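Local coordinates for uncharacterized protein (Eubacterium rectale, PDB 5COZ) that is of unknown function but probably contains a domain like that of the regulatory protein YycH and is probably a membrane-attached lipoprotein, at residues K151-A165 against E185-T197. Numbering follows the deposited sequence. Where two conformers were deposited one is given.
Sequences KDKFRTDKQLMFMSA and EKNELYVLDDKNT
Val191 fills the apolar centre, its CG1 packed 3.8 Å from Leu160 CD2 while CG2 touches Thr156 OG1 and the carbonyl oxygen of Lys158, 3.6 Å from each; a beta-branched residue suits this place because its two methyls serve two parts of the loop at once. Phe154 holds the next position along, its CB 4.1 Å from Tyr190 CB and its ring meeting Val191 O and Asn196 N with its edge. Val191 N hydrogen-bonds nearly straight to Phe154 O (2.8 Å, 175°). The aliphatic chain of Lys151 crosses Tyr190 obliquely, its CE 3.0 Å from Tyr190 OH, and Arg155 CB approaches CE1. Tyrosine suits both neighbours, offering apolar ring carbons to these methylenes and a hydroxyl to Glu188: with CG set opposite the carbonyl carbon (chi1 -59°), OH donates to Glu188 OE1 at 2.6 Å from above the carboxylate plane. A leucine in place of Tyr190 would probably leave Glu188 OE1 without that donor and the Lys151 and Arg155 methylenes less well packed.

Farther out, the guanidinium of Arg155 lays one face over Glu188 CG, its charge matched by Glu48; Arg227 holds Glu188 OE2. At the other end lysine's length tells: the extended chain of Lys158 delivers NZ to the anti lone pair of Asp193 OD2 (2.8 Å), while OD1 closes an Asx turn on Lys195 N.

Strand 188-192 thus pairs antiparallel with strand 211-220 on one side and on the other receives the loop leading to helix 165-178, through one direct backbone hydrogen bond and bridging waters, as an edge strand covered by a loop.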
loop_
_atom_site.group_PDB
_atom_site.type_symbol
_atom_site.label_atom_id
_atom_site.label_comp_id
_atom_site.label_asym_id
_atom_site.label_seq_id
_atom_site.Cartn_x
_atom_site.Cartn_y
_atom_site.Cartn_z
ATOM N N LYS A 151 10.568 0.318 -3.884
ATOM C CA LYS A 151 9.740 1.241 -4.673
ATOM C C LYS A 151 10.096 2.705 -4.484
ATOM O O LYS A 151 9.860 3.526 -5.383
ATOM C CB LYS A 151 8.229 1.066 -4.365
ATOM C CG LYS A 151 7.773 1.511 -2.957
ATOM C CD LYS A 151 6.290 1.198 -2.726
ATOM C CE LYS A 151 5.745 1.929 -1.493
ATOM N NZ LYS A 151 6.195 1.280 -0.247
ATOM N N ASP A 152 10.594 3.071 -3.312
ATOM C CA ASP A 152 10.833 4.476 -3.006
ATOM C C ASP A 152 11.727 5.184 -4.036
ATOM O O ASP A 152 11.493 6.362 -4.306
ATOM C CB ASP A 152 11.445 4.617 -1.611
ATOM C CG ASP A 152 11.571 6.058 -1.144
ATOM O OD1 ASP A 152 10.528 6.725 -0.996
ATOM O OD2 ASP A 152 12.718 6.536 -1.005
ATOM N N LYS A 153 12.688 4.472 -4.618
ATOM C CA LYS A 153 13.597 5.114 -5.585
ATOM C C LYS A 153 12.875 5.506 -6.886
ATOM O O LYS A 153 13.399 6.341 -7.645
ATOM C CB LYS A 153 14.821 4.246 -5.891
ATOM C CG LYS A 153 14.522 2.937 -6.593
ATOM C CD LYS A 153 15.775 2.081 -6.804
ATOM C CE LYS A 153 15.892 0.995 -5.758
ATOM N NZ LYS A 153 16.958 0.017 -6.095
ATOM N N PHE A 154 11.685 4.949 -7.124
ATOM C CA PHE A 154 10.907 5.295 -8.332
ATOM C C PHE A 154 9.869 6.412 -8.079
ATOM O O PHE A 154 9.200 6.841 -9.025
ATOM C CB PHE A 154 10.198 4.027 -8.834
ATOM C CG PHE A 154 11.166 2.951 -9.277
ATOM C CD1 PHE A 154 11.690 2.952 -10.566
ATOM C CD2 PHE A 154 11.592 1.967 -8.386
ATOM C CE1 PHE A 154 12.584 1.963 -10.971
ATOM C CE2 PHE A 154 12.506 0.990 -8.783
ATOM C CZ PHE A 154 12.998 0.990 -10.075
ATOM N N ARG A 155 9.750 6.919 -6.841
ATOM C CA ARG A 155 8.790 7.966 -6.527
ATOM C C ARG A 155 9.394 9.310 -6.867
ATOM O O ARG A 155 9.974 9.964 -6.004
ATOM C CB ARG A 155 8.422 7.865 -5.032
ATOM C CG ARG A 155 7.227 8.709 -4.680
ATOM C CD ARG A 155 6.538 8.144 -3.489
ATOM N NE ARG A 155 5.467 9.035 -3.074
ATOM C CZ ARG A 155 5.197 9.314 -1.809
ATOM N NH1 ARG A 155 5.905 8.759 -0.835
ATOM N NH2 ARG A 155 4.226 10.161 -1.508
ATOM N N THR A 156 9.315 9.706 -8.154
ATOM C CA THR A 156 9.927 10.953 -8.625
ATOM C C THR A 156 8.892 11.837 -9.303
ATOM O O THR A 156 7.759 11.404 -9.512
ATOM C CB THR A 156 11.047 10.626 -9.645
ATOM O OG1 THR A 156 10.430 10.327 -10.903
ATOM C CG2 THR A 156 11.979 9.473 -9.199
ATOM N N ASP A 157 9.301 13.064 -9.698
ATOM C CA ASP A 157 8.414 14.005 -10.392
ATOM C C ASP A 157 8.571 13.922 -11.910
ATOM O O ASP A 157 8.021 14.782 -12.609
ATOM C CB ASP A 157 8.734 15.453 -9.953
ATOM C CG ASP A 157 8.736 15.647 -8.446
ATOM O OD1 ASP A 157 7.769 15.194 -7.788
ATOM O OD2 ASP A 157 9.717 16.242 -7.924
ATOM N N LYS A 158 9.307 12.916 -12.419
ATOM C CA LYS A 158 9.491 12.814 -13.873
ATOM C C LYS A 158 8.135 12.664 -14.587
ATOM O O LYS A 158 7.240 11.959 -14.129
ATOM C CB LYS A 158 10.409 11.627 -14.223
ATOM C CG LYS A 158 10.701 11.483 -15.725
ATOM C CD LYS A 158 11.766 10.469 -16.012
ATOM C CE LYS A 158 11.962 10.292 -17.512
ATOM N NZ LYS A 158 13.118 9.415 -17.793
ATOM N N GLN A 159 7.987 13.382 -15.695
ATOM C CA GLN A 159 6.795 13.297 -16.526
ATOM C C GLN A 159 7.123 12.468 -17.738
ATOM O O GLN A 159 8.035 12.829 -18.483
ATOM C CB GLN A 159 6.332 14.705 -16.967
ATOM C CG GLN A 159 6.208 15.691 -15.804
ATOM C CD GLN A 159 5.022 15.362 -14.947
ATOM O OE1 GLN A 159 3.883 15.283 -15.436
ATOM N NE2 GLN A 159 5.288 15.048 -13.674
ATOM N N LEU A 160 6.417 11.366 -17.942
ATOM C CA LEU A 160 6.657 10.525 -19.118
ATOM C C LEU A 160 6.093 11.217 -20.337
ATOM O O LEU A 160 5.322 12.181 -20.198
ATOM C CB LEU A 160 6.093 9.129 -18.926
ATOM C CG LEU A 160 6.724 8.382 -17.731
ATOM C CD1 LEU A 160 5.990 7.073 -17.474
ATOM C CD2 LEU A 160 8.242 8.110 -17.966
HETATM N N MSE A 161 6.508 10.794 -21.535
HETATM C CA MSE A 161 6.145 11.572 -22.704
HETATM C C MSE A 161 4.786 11.264 -23.320
HETATM O O MSE A 161 4.306 12.092 -24.103
HETATM C CB MSE A 161 7.222 11.453 -23.767
HETATM C CG MSE A 161 8.455 12.269 -23.401
HETATM SE SE MSE A 161 9.715 12.439 -24.863
HETATM C CE MSE A 161 10.493 10.735 -24.656
ATOM N N PHE A 162 4.151 10.138 -22.973
ATOM C CA PHE A 162 2.880 9.785 -23.607
ATOM C C PHE A 162 1.688 10.450 -22.922
ATOM O O PHE A 162 0.628 10.550 -23.542
ATOM C CB PHE A 162 2.701 8.261 -23.658
ATOM C CG PHE A 162 2.808 7.574 -22.313
ATOM C CD1 PHE A 162 1.679 7.381 -21.519
ATOM C CD2 PHE A 162 4.025 7.069 -21.867
ATOM C CE1 PHE A 162 1.784 6.729 -20.282
ATOM C CE2 PHE A 162 4.123 6.413 -20.641
ATOM C CZ PHE A 162 3.009 6.277 -19.841
HETATM N N MSE A 163 1.853 10.883 -21.655
HETATM C CA MSE A 163 0.809 11.599 -20.926
HETATM C C MSE A 163 1.410 12.177 -19.653
HETATM O O MSE A 163 2.376 11.635 -19.104
HETATM C CB MSE A 163 -0.427 10.718 -20.634
HETATM C CG MSE A 163 -0.243 9.759 -19.462
HETATM SE SE MSE A 163 -1.590 8.370 -19.330
HETATM C CE MSE A 163 -3.170 9.427 -19.475
ATOM N N SER A 164 0.851 13.304 -19.203
ATOM C CA SER A 164 1.351 13.941 -17.992
ATOM C C SER A 164 0.955 13.117 -16.764
ATOM O O SER A 164 0.004 12.315 -16.821
ATOM C CB SER A 164 0.806 15.360 -17.856
ATOM O OG SER A 164 -0.591 15.311 -17.599
ATOM N N ALA A 165 1.647 13.346 -15.649
ATOM C CA ALA A 165 1.300 12.656 -14.404
ATOM C C ALA A 165 -0.112 13.038 -13.957
ATOM O O ALA A 165 -0.843 12.178 -13.466
ATOM C CB ALA A 165 2.300 13.004 -13.327
ATOM N N GLU A 185 -7.950 10.275 -1.181
ATOM C CA GLU A 185 -7.619 11.254 -2.198
ATOM C C GLU A 185 -6.132 11.199 -2.535
ATOM O O GLU A 185 -5.782 11.326 -3.713
ATOM C CB GLU A 185 -8.006 12.665 -1.735
ATOM C CG GLU A 185 -9.504 12.822 -1.562
ATOM C CD GLU A 185 -10.032 14.221 -1.292
ATOM O OE1 GLU A 185 -9.289 15.209 -1.503
ATOM O OE2 GLU A 185 -11.217 14.324 -0.900
ATOM N N LYS A 186 -5.258 10.969 -1.537
ATOM C CA LYS A 186 -3.830 10.868 -1.779
ATOM C C LYS A 186 -3.471 9.490 -2.337
ATOM O O LYS A 186 -3.844 8.455 -1.790
ATOM C CB LYS A 186 -3.021 11.139 -0.500
ATOM C CG LYS A 186 -1.505 10.959 -0.702
ATOM C CD LYS A 186 -0.712 11.268 0.539
ATOM C CE LYS A 186 0.761 10.976 0.305
ATOM N NZ LYS A 186 1.600 11.569 1.417
ATOM N N ASN A 187 -2.738 9.501 -3.444
ATOM C CA ASN A 187 -2.174 8.288 -4.009
ATOM C C ASN A 187 -0.664 8.524 -4.148
ATOM O O ASN A 187 -0.171 9.647 -3.927
ATOM C CB ASN A 187 -2.849 7.908 -5.336
ATOM C CG ASN A 187 -2.967 9.043 -6.280
ATOM O OD1 ASN A 187 -1.962 9.543 -6.762
ATOM N ND2 ASN A 187 -4.198 9.522 -6.501
ATOM N N GLU A 188 0.069 7.461 -4.394
ATOM C CA GLU A 188 1.508 7.519 -4.600
ATOM C C GLU A 188 1.784 7.166 -6.047
ATOM O O GLU A 188 1.172 6.244 -6.587
ATOM C CB GLU A 188 2.245 6.540 -3.669
ATOM C CG GLU A 188 2.120 6.933 -2.207
ATOM C CD GLU A 188 2.641 5.889 -1.241
ATOM O OE1 GLU A 188 2.954 4.752 -1.669
ATOM O OE2 GLU A 188 2.699 6.211 -0.029
ATOM N N LEU A 189 2.702 7.884 -6.663
ATOM C CA LEU A 189 3.043 7.652 -8.050
ATOM C C LEU A 189 4.503 7.221 -8.184
ATOM O O LEU A 189 5.418 7.933 -7.746
ATOM C CB LEU A 189 2.766 8.933 -8.856
ATOM C CG LEU A 189 3.188 8.877 -10.345
ATOM C CD1 LEU A 189 2.526 7.709 -11.089
ATOM C CD2 LEU A 189 2.838 10.163 -11.057
ATOM N N TYR A 190 4.710 6.116 -8.918
ATOM C CA TYR A 190 6.033 5.568 -9.211
ATOM C C TYR A 190 6.262 5.641 -10.703
ATOM O O TYR A 190 5.360 5.338 -11.497
ATOM C CB TYR A 190 6.111 4.112 -8.677
ATOM C CG TYR A 190 5.855 4.080 -7.182
ATOM C CD1 TYR A 190 6.871 4.374 -6.281
ATOM C CD2 TYR A 190 4.571 3.897 -6.679
ATOM C CE1 TYR A 190 6.624 4.483 -4.916
ATOM C CE2 TYR A 190 4.314 3.967 -5.306
ATOM C CZ TYR A 190 5.343 4.287 -4.437
ATOM O OH TYR A 190 5.141 4.378 -3.087
ATOM N N VAL A 191 7.434 6.134 -11.103
ATOM C CA VAL A 191 7.788 6.314 -12.513
ATOM C C VAL A 191 8.732 5.203 -12.945
ATOM O O VAL A 191 9.906 5.153 -12.529
ATOM C CB VAL A 191 8.398 7.711 -12.753
ATOM C CG1 VAL A 191 8.737 7.884 -14.242
ATOM C CG2 VAL A 191 7.437 8.827 -12.294
ATOM N N LEU A 192 8.219 4.289 -13.778
ATOM C CA LEU A 192 9.005 3.137 -14.213
ATOM C C LEU A 192 9.535 3.420 -15.618
ATOM O O LEU A 192 8.963 3.000 -16.633
ATOM C CB LEU A 192 8.146 1.870 -14.156
ATOM C CG LEU A 192 7.968 1.181 -12.786
ATOM C CD1 LEU A 192 7.396 2.112 -11.705
ATOM C CD2 LEU A 192 7.077 -0.031 -12.943
ATOM N N ASP A 193 10.620 4.197 -15.660
ATOM C CA ASP A 193 11.284 4.542 -16.917
ATOM C C ASP A 193 12.494 3.585 -17.110
ATOM O O ASP A 193 12.483 2.478 -16.561
ATOM C CB ASP A 193 11.719 6.022 -16.884
ATOM C CG ASP A 193 12.733 6.372 -15.799
ATOM O OD1 ASP A 193 13.007 5.511 -14.944
ATOM O OD2 ASP A 193 13.266 7.495 -15.826
ATOM N N ASP A 194 13.559 4.012 -17.821
ATOM C CA ASP A 194 14.710 3.127 -18.053
ATOM C C ASP A 194 15.366 2.625 -16.749
ATOM O O ASP A 194 16.059 1.611 -16.796
ATOM C CB ASP A 194 15.748 3.832 -18.919
ATOM C CG ASP A 194 16.334 5.037 -18.246
ATOM O OD1 ASP A 194 15.657 6.067 -18.202
ATOM O OD2 ASP A 194 17.440 4.924 -17.684
ATOM N N LYS A 195 15.144 3.321 -15.606
ATOM C CA LYS A 195 15.713 2.890 -14.309
ATOM C C LYS A 195 15.058 1.574 -13.868
ATOM O O LYS A 195 15.625 0.828 -13.061
ATOM C CB LYS A 195 15.525 3.958 -13.228
ATOM C CG LYS A 195 16.212 5.293 -13.503
ATOM C CD LYS A 195 17.716 5.179 -13.785
ATOM C CE LYS A 195 18.361 6.537 -13.946
ATOM N NZ LYS A 195 17.868 7.256 -15.162
ATOM N N ASN A 196 13.881 1.268 -14.424
ATOM C CA ASN A 196 13.180 0.028 -14.137
ATOM C C ASN A 196 13.719 -1.081 -15.053
ATOM O O ASN A 196 13.044 -1.492 -16.008
ATOM C CB ASN A 196 11.666 0.198 -14.322
ATOM C CG ASN A 196 10.910 -1.020 -13.887
ATOM O OD1 ASN A 196 11.243 -1.648 -12.869
ATOM N ND2 ASN A 196 9.893 -1.398 -14.646
ATOM N N THR A 197 14.953 -1.540 -14.781
ATOM C CA THR A 197 15.618 -2.542 -15.614
ATOM C C THR A 197 14.789 -3.801 -15.759
ATOM O O THR A 197 14.288 -4.321 -14.750
ATOM C CB THR A 197 16.983 -2.899 -14.995
ATOM O OG1 THR A 197 17.613 -1.706 -14.525
ATOM C CG2 THR A 197 17.903 -3.681 -15.981
HETATM O O HOH W 1 3.778 10.231 -5.207
HETATM O O HOH W 2 1.969 11.088 -3.174
HETATM O O HOH W 3 5.914 10.583 -7.449
#